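Uncharacterized protein (Paraburkholderia phytofirmans, PDB 5T11) assembles into a periplasmic lipoprotein dodecamer and, as PelC, probably helps guide the Pel polysaccharide toward export across the outer membrane. Local coordinates at residues B[10-14]-B[125-129]; B[35-39]-B[96-100]; B[87-91]-B[117-121]; B[108-114]-B[130-136]. The protein carries 1 engineered substitution. All coordinates share one frame; numbering follows the deposited sequence.

In the fold
All four contacts reach one mixed sheet. Across it, strand 5-9 is followed by 125-134, 109-119, 90-99, 21-28 and 55-57. Along the chain, contacts 2 and 3 fall between the segments of contact 1, and contact 2 closes before contact 4 opens. Contact 1 lies at one border, where the chain leaves strand 5-9 beside 125-129. Contacts 3 and 4 are steps of the meander 90-99, 109-119, 125-134. They share strand 109-119, but their centres are about 27 Å apart. Contact 2 packs helix 35-49 on the far end of strand 90-99, about 10 Å from contact 4, centre to centre. Contacts 1, 2 and 4 touch a second subunit, so parts of the sheet lie at a subunit interface.

Contact 1 (B[10-14]-B[125-129])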
loop_
_atom_site.group_PDB
_atom_site.type_symbol
_atom_site.label_atom_id
_atom_site.label_comp_id
_atom_site.label_asym_id
_atom_site.label_seq_id
_atom_site.Cartn_x
_atom_site.Cartn_y
_atom_site.Cartn_z
ATOM N N THR B 10 7.707 32.978 -35.743
ATOM C CA THR B 10 7.282 33.989 -36.702
ATOM C C THR B 10 8.427 34.968 -36.980
ATOM O O THR B 10 9.531 34.861 -36.436
ATOM C CB THR B 10 6.065 34.747 -36.178
ATOM O OG1 THR B 10 6.461 35.579 -35.078
ATOM C CG2 THR B 10 5.002 33.770 -35.704
ATOM N N SER B 11 8.158 35.944 -37.839
ATOM C CA SER B 11 9.090 37.049 -37.968
ATOM C C SER B 11 8.815 38.077 -36.875
ATOM O O SER B 11 7.759 38.074 -36.233
ATOM C CB SER B 11 8.977 37.699 -39.340
ATOM O OG SER B 11 7.772 38.431 -39.433
ATOM N N GLY B 12 9.780 38.965 -36.666
ATOM C CA GLY B 12 9.661 39.951 -35.619
ATOM C C GLY B 12 10.632 41.101 -35.782
ATOM O O GLY B 12 11.566 41.042 -36.586
ATOM N N PRO B 13 10.447 42.161 -34.996
ATOM C CA PRO B 13 11.320 43.330 -35.122
ATOM C C PRO B 13 12.727 43.010 -34.649
ATOM O O PRO B 13 12.959 42.085 -33.869
ATOM C CB PRO B 13 10.653 44.369 -34.214
ATOM C CG PRO B 13 10.016 43.549 -33.148
ATOM C CD PRO B 13 9.576 42.251 -33.809
ATOM N N ALA B 14 13.682 43.780 -35.151
ATOM C CA ALA B 14 15.045 43.682 -34.659
ATOM C C ALA B 14 15.109 44.381 -33.310
ATOM O O ALA B 14 14.798 45.572 -33.209
ATOM C CB ALA B 14 16.025 44.304 -35.652
ATOM N N VAL B 125 0.792 41.606 -30.405
ATOM C CA VAL B 125 1.801 40.549 -30.469
ATOM C C VAL B 125 2.639 40.779 -31.725
ATOM O O VAL B 125 2.134 40.670 -32.847
ATOM C CB VAL B 125 1.165 39.154 -30.477
ATOM C CG1 VAL B 125 2.230 38.092 -30.753
ATOM C CG2 VAL B 125 0.469 38.877 -29.149
ATOM N N VAL B 126 3.920 41.116 -31.543
ATOM C CA VAL B 126 4.794 41.421 -32.674
ATOM C C VAL B 126 5.715 40.263 -33.019
ATOM O O VAL B 126 6.388 40.308 -34.064
ATOM C CB VAL B 126 5.622 42.702 -32.420
ATOM C CG1 VAL B 126 4.699 43.921 -32.238
ATOM C CG2 VAL B 126 6.552 42.525 -31.223
ATOM N N TRP B 127 5.744 39.215 -32.203
ATOM C CA TRP B 127 6.591 38.054 -32.436
ATOM C C TRP B 127 6.111 36.946 -31.516
ATOM O O TRP B 127 5.645 37.215 -30.401
ATOM C CB TRP B 127 8.068 38.385 -32.169
ATOM C CG TRP B 127 9.032 37.239 -32.276
ATOM C CD1 TRP B 127 9.786 36.902 -33.361
ATOM C CD2 TRP B 127 9.373 36.300 -31.240
ATOM N NE1 TRP B 127 10.563 35.806 -33.076
ATOM C CE2 TRP B 127 10.333 35.418 -31.778
ATOM C CE3 TRP B 127 8.959 36.126 -29.915
ATOM C CZ2 TRP B 127 10.878 34.364 -31.042
ATOM C CZ3 TRP B 127 9.501 35.071 -29.177
ATOM C CH2 TRP B 127 10.448 34.204 -29.743
ATOM N N SER B 128 6.215 35.708 -31.991
ATOM C CA SER B 128 5.844 34.573 -31.156
ATOM C C SER B 128 6.564 33.340 -31.676
ATOM O O SER B 128 7.056 33.317 -32.813
ATOM C CB SER B 128 4.325 34.353 -31.139
ATOM O OG SER B 128 3.809 34.150 -32.451
ATOM N N ALA B 129 6.618 32.313 -30.830
ATOM C CA ALA B 129 7.324 31.092 -31.189
ATOM C C ALA B 129 6.928 29.966 -30.247
ATOM O O ALA B 129 6.424 30.193 -29.142
ATOM C CB ALA B 129 8.845 31.284 -31.168
HETATM O O HOH W 1 12.093 34.942 -35.824
#
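Thr-10 OG1 accepts the backbone N-H of Ser-128 at 3.1 Å. The same hydroxyl lies 3.0 Å from Ser-11 O. A second bond runs the other way, from Thr-10 N to Ser-128 O (3.0 Å, nearly straight onto the C=O). Thr-10 therefore meets both backbone polar atoms of Ser-128, using its side chain where a strand would use a carbonyl. With chi1 at 70°, OG1 sits between the backbone N and the carbonyl carbon, and CG2 is left to touch Ser-128 OG.

The loop passes the edge of the Trp-127 indole. Gly-12 CA comes to this edge, 3.8 Å from Trp-127 CD1. Water 1 lies in the ring plane and bridges the two segments. It donates to Thr-10 O at 2.6 Å and accepts a longer bond from Trp-127 NE1. Further along, Pro-13 CD and CG rest on Val-126 CG2, with the two side chains at about a right angle. Leu-153, Pro-155 and Leu-156 also touch the indole.

Asn-45 of a second subunit packs on Ser-128. The loop after edge strand 5-9 runs along Val-126 and Trp-127, which both face Leu-117 and form a classic beta bulge.

Contact 2 (B[35-39]-B[96-100])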
loop_
_atom_site.group_PDB
_atom_site.type_symbol
_atom_site.label_atom_id
_atom_site.label_comp_id
_atom_site.label_asym_id
_atom_site.label_seq_id
_atom_site.Cartn_x
_atom_site.Cartn_y
_atom_site.Cartn_z
ATOM N N ALA B 35 7.230 25.508 -12.774
ATOM C CA ALA B 35 7.892 25.425 -14.075
ATOM C C ALA B 35 7.772 26.731 -14.857
ATOM O O ALA B 35 8.688 27.091 -15.612
ATOM C CB ALA B 35 7.336 24.251 -14.903
ATOM N N GLY B 36 6.664 27.457 -14.705
ATOM C CA GLY B 36 6.569 28.745 -15.379
ATOM C C GLY B 36 7.562 29.754 -14.818
ATOM O O GLY B 36 8.127 30.569 -15.555
ATOM N N HIS B 37 7.789 29.714 -13.505
ATOM C CA HIS B 37 8.757 30.635 -12.903
ATOM C C HIS B 37 10.180 30.282 -13.318
ATOM O O HIS B 37 11.009 31.178 -13.540
ATOM C CB HIS B 37 8.610 30.631 -11.379
ATOM C CG HIS B 37 7.300 31.186 -10.908
ATOM N ND1 HIS B 37 6.524 30.568 -9.948
ATOM C CD2 HIS B 37 6.623 32.300 -11.277
ATOM C CE1 HIS B 37 5.427 31.277 -9.747
ATOM N NE2 HIS B 37 5.462 32.333 -10.542
ATOM N N SER B 38 10.475 28.983 -13.434
ATOM C CA SER B 38 11.770 28.565 -13.955
ATOM C C SER B 38 11.960 29.054 -15.374
ATOM O O SER B 38 13.047 29.521 -15.731
ATOM C CB SER B 38 11.916 27.037 -13.907
ATOM O OG SER B 38 11.980 26.616 -12.556
ATOM N N ALA B 39 10.918 28.941 -16.209
ATOM C CA ALA B 39 11.040 29.419 -17.588
ATOM C C ALA B 39 11.236 30.931 -17.626
ATOM O O ALA B 39 11.962 31.440 -18.489
ATOM C CB ALA B 39 9.823 29.022 -18.417
ATOM N N VAL B 96 4.207 27.218 -20.437
ATOM C CA VAL B 96 4.906 25.941 -20.423
ATOM C C VAL B 96 3.868 24.833 -20.604
ATOM O O VAL B 96 2.968 24.665 -19.770
ATOM C CB VAL B 96 5.714 25.767 -19.129
ATOM C CG1 VAL B 96 6.440 24.432 -19.120
ATOM C CG2 VAL B 96 6.719 26.946 -18.975
ATOM N N GLU B 97 3.970 24.101 -21.718
ATOM C CA GLU B 97 3.073 22.987 -22.016
ATOM C C GLU B 97 3.587 21.658 -21.491
ATOM O O GLU B 97 2.792 20.727 -21.299
ATOM C CB GLU B 97 2.847 22.866 -23.538
ATOM C CG GLU B 97 2.034 24.023 -24.147
ATOM C CD GLU B 97 2.878 25.260 -24.429
ATOM O OE1 GLU B 97 4.082 25.098 -24.745
ATOM O OE2 GLU B 97 2.346 26.393 -24.320
ATOM N N GLU B 98 4.891 21.542 -21.253
ATOM C CA GLU B 98 5.460 20.295 -20.763
ATOM C C GLU B 98 6.819 20.596 -20.159
ATOM O O GLU B 98 7.583 21.410 -20.694
ATOM C CB GLU B 98 5.584 19.260 -21.891
ATOM C CG GLU B 98 6.224 17.957 -21.466
ATOM C CD GLU B 98 5.881 16.787 -22.407
ATOM O OE1 GLU B 98 5.972 16.962 -23.651
ATOM O OE2 GLU B 98 5.524 15.688 -21.891
ATOM N N TRP B 99 7.116 19.933 -19.052
ATOM C CA TRP B 99 8.326 20.194 -18.284
ATOM C C TRP B 99 8.470 19.095 -17.242
ATOM O O TRP B 99 8.140 19.303 -16.068
ATOM C CB TRP B 99 8.227 21.570 -17.628
ATOM C CG TRP B 99 9.480 22.158 -16.990
ATOM C CD1 TRP B 99 10.097 21.746 -15.838
ATOM C CD2 TRP B 99 10.197 23.333 -17.429
ATOM N NE1 TRP B 99 11.168 22.569 -15.551
ATOM C CE2 TRP B 99 11.257 23.543 -16.515
ATOM C CE3 TRP B 99 10.064 24.200 -18.524
ATOM C CZ2 TRP B 99 12.173 24.602 -16.652
ATOM C CZ3 TRP B 99 10.973 25.251 -18.658
ATOM C CH2 TRP B 99 12.011 25.441 -17.718
ATOM N N ARG B 100 8.911 17.911 -17.656
ATOM C CA ARG B 100 8.932 16.764 -16.749
ATOM C C ARG B 100 9.960 15.768 -17.255
ATOM O O ARG B 100 10.442 15.868 -18.388
ATOM C CB ARG B 100 7.551 16.099 -16.662
ATOM C CG ARG B 100 7.082 15.520 -18.021
ATOM C CD ARG B 100 5.804 14.687 -17.905
ATOM N NE ARG B 100 6.001 13.517 -17.036
ATOM C CZ ARG B 100 5.113 12.541 -16.885
ATOM N NH1 ARG B 100 3.949 12.578 -17.538
ATOM N NH2 ARG B 100 5.387 11.523 -16.086
#
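Ala-35 CB sits over one face of the Trp-99 indole, above its five-membered ring. The methyl lies 3.8 Å from that ring's centroid, 18° off the normal, which makes a CH-pi contact. Its nearest ring atom is Trp-99 CG at 3.7 Å. The next helical turn meets the six-membered ring: Ser-38 CB approaches Trp-99 CZ2 at 3.7 Å, and Ala-39 CB approaches CZ3. The indole thus runs alongside the helix rather than pointing end-on into it. Its CG is anti to the backbone N (chi1 -169°), which carries the ring out from the strand to the helix.

Val-96 fills in beside the tryptophan. Its CG2 branch touches Ala-39 CB at 3.8 Å and also reaches Gly-36 CA and Ala-35 O. All six residues that touch are buried, and small residues on the helix let it come close. Thr-30 adds to the packing, and Leu-141 and Ala-145 of helix 141-152 also touch Trp-99.

Between Val-96 and Trp-99 the strand has a classic beta bulge, with Glu-97 and Glu-98 both facing Gly-112. Glu-98 bonds Tyr-101 OH and Ser-142 N of a second subunit. The arrangement is the helix-on-sheet packing of an alpha/beta sandwich.

Contact 3 (B[87-91]-B[117-121]); sequences NARYV and LIDVS
Tyr-90 and Val-91 pair with Asp-119 and Ile-118 in the antiparallel beta hairpin of strands 90-99 and 109-119. Val-91 and Ile-118 form the hydrogen-bonded pair. Val-91 N gives to Ile-118 O at 2.9 Å, and Ile-118 N gives to Val-91 O at 2.7 Å. Both donors lie in the plane of the carbonyl they meet. Tyr-90 and Asp-119 form the non-hydrogen-bonded pair next to it.

Beyond that pair, Val-120 N gives a nearly straight bond to Arg-89 O (3.1 Å, 171° at the hydrogen), but from above the carbonyl plane. Water 2 donates to both Arg-89 O (2.8 Å) and Asp-119 OD1 (2.6 Å), linking the segments. Two groups thus satisfy Arg-89 O. The Arg-89 guanidinium turns elsewhere, with its NH1 in a salt bridge to Asp-19.

On one face of the sheet, the Tyr-90 ring is held between two aliphatic groups. Leu-117 CD2 lies over one side, 4.2 Å from the ring centroid in a CH-pi contact, and Arg-89 CG lies over the opposite side. Ile-118 O meets the ring at its edge. The tyrosine CG lies beside the backbone N (chi1 -57°), which brings the ring over against Leu-117. On the face of Val-91 and Ile-118, Val-91 CG2 touches CG2 of Val-120, which follows the strand end, at 3.9 Å. These two side chains meet at about a right angle, with Ala-83 and Arg-84 of helix 78-85 nearby.

Asp-119 OD1 also accepts weakly from Ser-121 N, while Ser-121 OG donates to it at 2.6 Å from the syn side, 30° out of the carboxylate plane.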
loop_
_atom_site.group_PDB
_atom_site.type_symbol
_atom_site.label_atom_id
_atom_site.label_comp_id
_atom_site.label_asym_id
_atom_site.label_seq_id
_atom_site.Cartn_x
_atom_site.Cartn_y
_atom_site.Cartn_z
ATOM N N ASN B 87 8.223 51.348 -17.854
ATOM C CA ASN B 87 8.538 51.896 -19.180
ATOM C C ASN B 87 9.205 50.863 -20.087
ATOM O O ASN B 87 10.062 51.199 -20.907
ATOM C CB ASN B 87 9.398 53.157 -19.076
ATOM C CG ASN B 87 8.742 54.226 -18.252
ATOM O OD1 ASN B 87 7.700 54.761 -18.631
ATOM N ND2 ASN B 87 9.345 54.551 -17.112
ATOM N N ALA B 88 8.808 49.596 -19.940
ATOM C CA ALA B 88 9.237 48.567 -20.877
ATOM C C ALA B 88 8.718 48.868 -22.276
ATOM O O ALA B 88 7.580 49.308 -22.459
ATOM C CB ALA B 88 8.736 47.187 -20.426
ATOM N N ARG B 89 9.559 48.619 -23.276
ATOM C CA ARG B 89 9.077 48.711 -24.646
ATOM C C ARG B 89 8.345 47.441 -25.081
ATOM O O ARG B 89 7.383 47.525 -25.856
ATOM C CB ARG B 89 10.238 49.021 -25.594
ATOM C CG ARG B 89 9.785 49.479 -26.984
ATOM C CD ARG B 89 10.974 49.820 -27.861
ATOM N NE ARG B 89 10.589 50.074 -29.248
ATOM C CZ ARG B 89 11.442 50.456 -30.193
ATOM N NH1 ARG B 89 12.724 50.633 -29.897
ATOM N NH2 ARG B 89 11.017 50.665 -31.432
ATOM N N TYR B 90 8.776 46.269 -24.603
ATOM C CA TYR B 90 8.129 44.997 -24.931
ATOM C C TYR B 90 7.910 44.158 -23.678
ATOM O O TYR B 90 8.619 44.299 -22.677
ATOM C CB TYR B 90 8.950 44.161 -25.924
ATOM C CG TYR B 90 9.274 44.843 -27.228
ATOM C CD1 TYR B 90 8.312 44.975 -28.222
ATOM C CD2 TYR B 90 10.545 45.344 -27.474
ATOM C CE1 TYR B 90 8.605 45.597 -29.421
ATOM C CE2 TYR B 90 10.849 45.964 -28.673
ATOM C CZ TYR B 90 9.872 46.089 -29.645
ATOM O OH TYR B 90 10.154 46.707 -30.846
ATOM N N VAL B 91 6.924 43.264 -23.758
ATOM C CA VAL B 91 6.662 42.255 -22.737
ATOM C C VAL B 91 6.848 40.881 -23.372
ATOM O O VAL B 91 6.326 40.622 -24.466
ATOM C CB VAL B 91 5.248 42.386 -22.139
ATOM C CG1 VAL B 91 4.825 41.096 -21.473
ATOM C CG2 VAL B 91 5.213 43.488 -21.124
ATOM N N LEU B 117 5.999 38.020 -27.778
ATOM C CA LEU B 117 6.555 39.334 -27.488
ATOM C C LEU B 117 5.498 40.381 -27.813
ATOM O O LEU B 117 5.038 40.468 -28.961
ATOM C CB LEU B 117 7.833 39.589 -28.285
ATOM C CG LEU B 117 8.585 40.851 -27.852
ATOM C CD1 LEU B 117 9.216 40.615 -26.479
ATOM C CD2 LEU B 117 9.625 41.247 -28.881
ATOM N N ILE B 118 5.128 41.180 -26.817
ATOM C CA ILE B 118 4.035 42.140 -26.940
ATOM C C ILE B 118 4.594 43.560 -26.948
ATOM O O ILE B 118 5.441 43.908 -26.117
ATOM C CB ILE B 118 3.005 41.947 -25.814
ATOM C CG1 ILE B 118 2.340 40.566 -25.958
ATOM C CG2 ILE B 118 1.968 43.066 -25.842
ATOM C CD1 ILE B 118 1.915 39.937 -24.649
ATOM N N ASP B 119 4.137 44.365 -27.912
ATOM C CA ASP B 119 4.417 45.799 -27.960
ATOM C C ASP B 119 3.629 46.480 -26.846
ATOM O O ASP B 119 2.395 46.450 -26.848
ATOM C CB ASP B 119 4.031 46.351 -29.333
ATOM C CG ASP B 119 4.405 47.826 -29.530
ATOM O OD1 ASP B 119 4.294 48.635 -28.584
ATOM O OD2 ASP B 119 4.800 48.184 -30.663
ATOM N N VAL B 120 4.332 47.098 -25.891
ATOM C CA VAL B 120 3.638 47.660 -24.737
ATOM C C VAL B 120 2.751 48.827 -25.158
ATOM O O VAL B 120 1.634 48.978 -24.647
ATOM C CB VAL B 120 4.651 48.058 -23.637
ATOM C CG1 VAL B 120 3.958 48.786 -22.500
ATOM C CG2 VAL B 120 5.348 46.812 -23.080
ATOM N N SER B 121 3.197 49.634 -26.133
ATOM C CA SER B 121 2.462 50.845 -26.492
ATOM C C SER B 121 1.088 50.556 -27.098
ATOM O O SER B 121 0.220 51.437 -27.073
ATOM C CB SER B 121 3.291 51.717 -27.458
ATOM O OG SER B 121 3.431 51.096 -28.730
HETATM O O HOH W 2 6.250 49.671 -27.313
#

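Contact 4 (B[108-114]-B[130-136])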
loop_
_atom_site.group_PDB
_atom_site.type_symbol
_atom_site.label_atom_id
_atom_site.label_comp_id
_atom_site.label_asym_id
_atom_site.label_seq_id
_atom_site.Cartn_x
_atom_site.Cartn_y
_atom_site.Cartn_z
ATOM N N GLU B 108 13.261 10.053 -19.927
ATOM C CA GLU B 108 13.937 11.190 -20.527
ATOM C C GLU B 108 13.229 12.509 -20.204
ATOM O O GLU B 108 12.005 12.549 -20.047
ATOM C CB GLU B 108 14.030 11.011 -22.047
ATOM C CG GLU B 108 12.708 10.902 -22.775
ATOM C CD GLU B 108 12.267 9.452 -23.001
ATOM O OE1 GLU B 108 12.448 8.609 -22.091
ATOM O OE2 GLU B 108 11.740 9.155 -24.100
ATOM N N PRO B 109 13.983 13.602 -20.097
ATOM C CA PRO B 109 13.358 14.924 -19.935
ATOM C C PRO B 109 12.670 15.382 -21.211
ATOM O O PRO B 109 13.123 15.108 -22.322
ATOM C CB PRO B 109 14.546 15.841 -19.603
ATOM C CG PRO B 109 15.742 15.161 -20.244
ATOM C CD PRO B 109 15.457 13.669 -20.078
ATOM N N VAL B 110 11.557 16.091 -21.039
ATOM C CA VAL B 110 10.785 16.629 -22.153
ATOM C C VAL B 110 10.314 18.035 -21.785
ATOM O O VAL B 110 9.863 18.274 -20.660
ATOM C CB VAL B 110 9.589 15.713 -22.512
ATOM C CG1 VAL B 110 10.068 14.381 -23.096
ATOM C CG2 VAL B 110 8.765 15.432 -21.283
ATOM N N VAL B 111 10.409 18.964 -22.739
ATOM C CA VAL B 111 10.069 20.372 -22.521
ATOM C C VAL B 111 9.261 20.893 -23.704
ATOM O O VAL B 111 9.636 20.680 -24.864
ATOM C CB VAL B 111 11.331 21.240 -22.339
ATOM C CG1 VAL B 111 10.960 22.723 -22.173
ATOM C CG2 VAL B 111 12.151 20.751 -21.134
ATOM N N GLY B 112 8.157 21.583 -23.412
ATOM C CA GLY B 112 7.390 22.295 -24.424
ATOM C C GLY B 112 7.050 23.695 -23.928
ATOM O O GLY B 112 6.588 23.834 -22.789
ATOM N N VAL B 113 7.307 24.737 -24.744
ATOM C CA VAL B 113 7.124 26.137 -24.356
ATOM C C VAL B 113 6.595 26.935 -25.544
ATOM O O VAL B 113 6.946 26.675 -26.699
ATOM C CB VAL B 113 8.429 26.797 -23.853
ATOM C CG1 VAL B 113 8.900 26.163 -22.569
ATOM C CG2 VAL B 113 9.518 26.725 -24.926
ATOM N N THR B 114 5.752 27.925 -25.247
ATOM C CA THR B 114 5.317 28.920 -26.219
ATOM C C THR B 114 5.635 30.306 -25.661
ATOM O O THR B 114 5.524 30.535 -24.452
ATOM C CB THR B 114 3.812 28.787 -26.521
ATOM O OG1 THR B 114 3.092 28.680 -25.286
ATOM C CG2 THR B 114 3.519 27.540 -27.376
ATOM N N THR B 130 7.166 28.748 -30.718
ATOM C CA THR B 130 6.897 27.502 -30.018
ATOM C C THR B 130 8.111 26.599 -30.172
ATOM O O THR B 130 8.693 26.500 -31.266
ATOM C CB THR B 130 5.651 26.794 -30.580
ATOM O OG1 THR B 130 4.528 27.690 -30.551
ATOM C CG2 THR B 130 5.322 25.528 -29.766
ATOM N N GLY B 131 8.504 25.953 -29.069
ATOM C CA GLY B 131 9.637 25.048 -29.113
ATOM C C GLY B 131 9.376 23.819 -28.264
ATOM O O GLY B 131 8.748 23.928 -27.204
ATOM N N THR B 132 9.818 22.645 -28.719
ATOM C CA THR B 132 9.723 21.423 -27.934
ATOM C C THR B 132 11.043 20.679 -28.054
ATOM O O THR B 132 11.755 20.828 -29.051
ATOM C CB THR B 132 8.568 20.498 -28.392
ATOM O OG1 THR B 132 8.848 19.973 -29.703
ATOM C CG2 THR B 132 7.232 21.245 -28.422
ATOM N N ARG B 133 11.355 19.861 -27.046
ATOM C CA ARG B 133 12.569 19.057 -27.115
ATOM C C ARG B 133 12.461 17.839 -26.204
ATOM O O ARG B 133 11.834 17.889 -25.139
ATOM C CB ARG B 133 13.812 19.882 -26.749
ATOM C CG ARG B 133 15.118 19.120 -26.932
ATOM C CD ARG B 133 16.315 20.023 -26.773
ATOM N NE ARG B 133 16.363 21.029 -27.827
ATOM C CZ ARG B 133 17.335 21.925 -27.953
ATOM N NH1 ARG B 133 18.335 21.932 -27.086
ATOM N NH2 ARG B 133 17.307 22.809 -28.944
ATOM N N THR B 134 13.092 16.749 -26.644
ATOM C CA THR B 134 13.233 15.509 -25.887
ATOM C C THR B 134 14.719 15.202 -25.727
ATOM O O THR B 134 15.444 15.122 -26.728
ATOM C CB THR B 134 12.534 14.351 -26.612
ATOM O OG1 THR B 134 11.184 14.712 -26.924
ATOM C CG2 THR B 134 12.529 13.087 -25.757
ATOM N N GLY B 135 15.170 15.016 -24.479
ATOM C CA GLY B 135 16.535 14.594 -24.207
ATOM C C GLY B 135 16.672 13.081 -24.275
ATOM O O GLY B 135 15.723 12.362 -24.592
ATOM N N TRP B 136 17.888 12.580 -24.028
ATOM C CA TRP B 136 17.989 11.134 -23.845
ATOM C C TRP B 136 17.890 10.821 -22.350
ATOM O O TRP B 136 17.772 11.712 -21.511
ATOM C CB TRP B 136 19.265 10.534 -24.460
ATOM C CG TRP B 136 19.304 8.934 -24.386
ATOM C CD1 TRP B 136 18.549 8.030 -25.119
ATOM C CD2 TRP B 136 20.115 8.129 -23.509
ATOM N NE1 TRP B 136 18.863 6.734 -24.757
ATOM C CE2 TRP B 136 19.822 6.774 -23.776
ATOM C CE3 TRP B 136 21.065 8.426 -22.530
ATOM C CZ2 TRP B 136 20.439 5.731 -23.081
ATOM C CZ3 TRP B 136 21.681 7.384 -21.858
ATOM C CH2 TRP B 136 21.368 6.056 -22.139
#
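Thr-114 and Thr-130 stand side by side and point the same way on one face of the hairpin. Thr-114 CG2 is the branch that touches, 3.3 Å from Thr-130 OG1 and 3.6 Å from Thr-130 CG2. The threonine hydroxyls turn to other partners. Thr-114 OG1 bonds Glu-97, and Thr-130 OG1 bonds Asn-45 of a second subunit.

Val-110 and Thr-134 are likewise parallel neighbours at the other end of the same face. Val-110 CG1 meets Thr-134 CG2 at 3.8 Å. That methyl is anti to the backbone N of Thr-134 (chi1 -52° for OG1). Glu-108 CG touches the same methyl at 3.7 Å, and the two side chains cross obliquely. The glutamate chain then bends away, and its OE2 is held by Lys-102 and by Arg-138 of the second subunit. Between the two pairs, Thr-132 CG2 lies beside Gly-112 CA across the pair, 4.1 Å away. Thr-132 OG1 bonds Thr-6 N of its own chain and Ser-143 OG of the second subunit.

Val-111, Val-113 and Arg-133 turn to the opposite face. There Val-113 CG2 lies 3.7 Å from Gly-131 O. Arg-133 starts out beside Val-111, but its end leads away to Ser-147.

Five backbone bonds join the strands. They link Val-111 with Arg-133 and Val-113 with Gly-131 in both directions, and Gly-135 N with Pro-109 O. The strand axes come within 4.8 Å and run antiparallel (179°).

In the sheet, strand 109-119 lies between 125-134 and 90-99. Helix 141-152 packs on Val-111 through Leu-141, Val-144 and Leu-148, while the threonine face meets the second subunit.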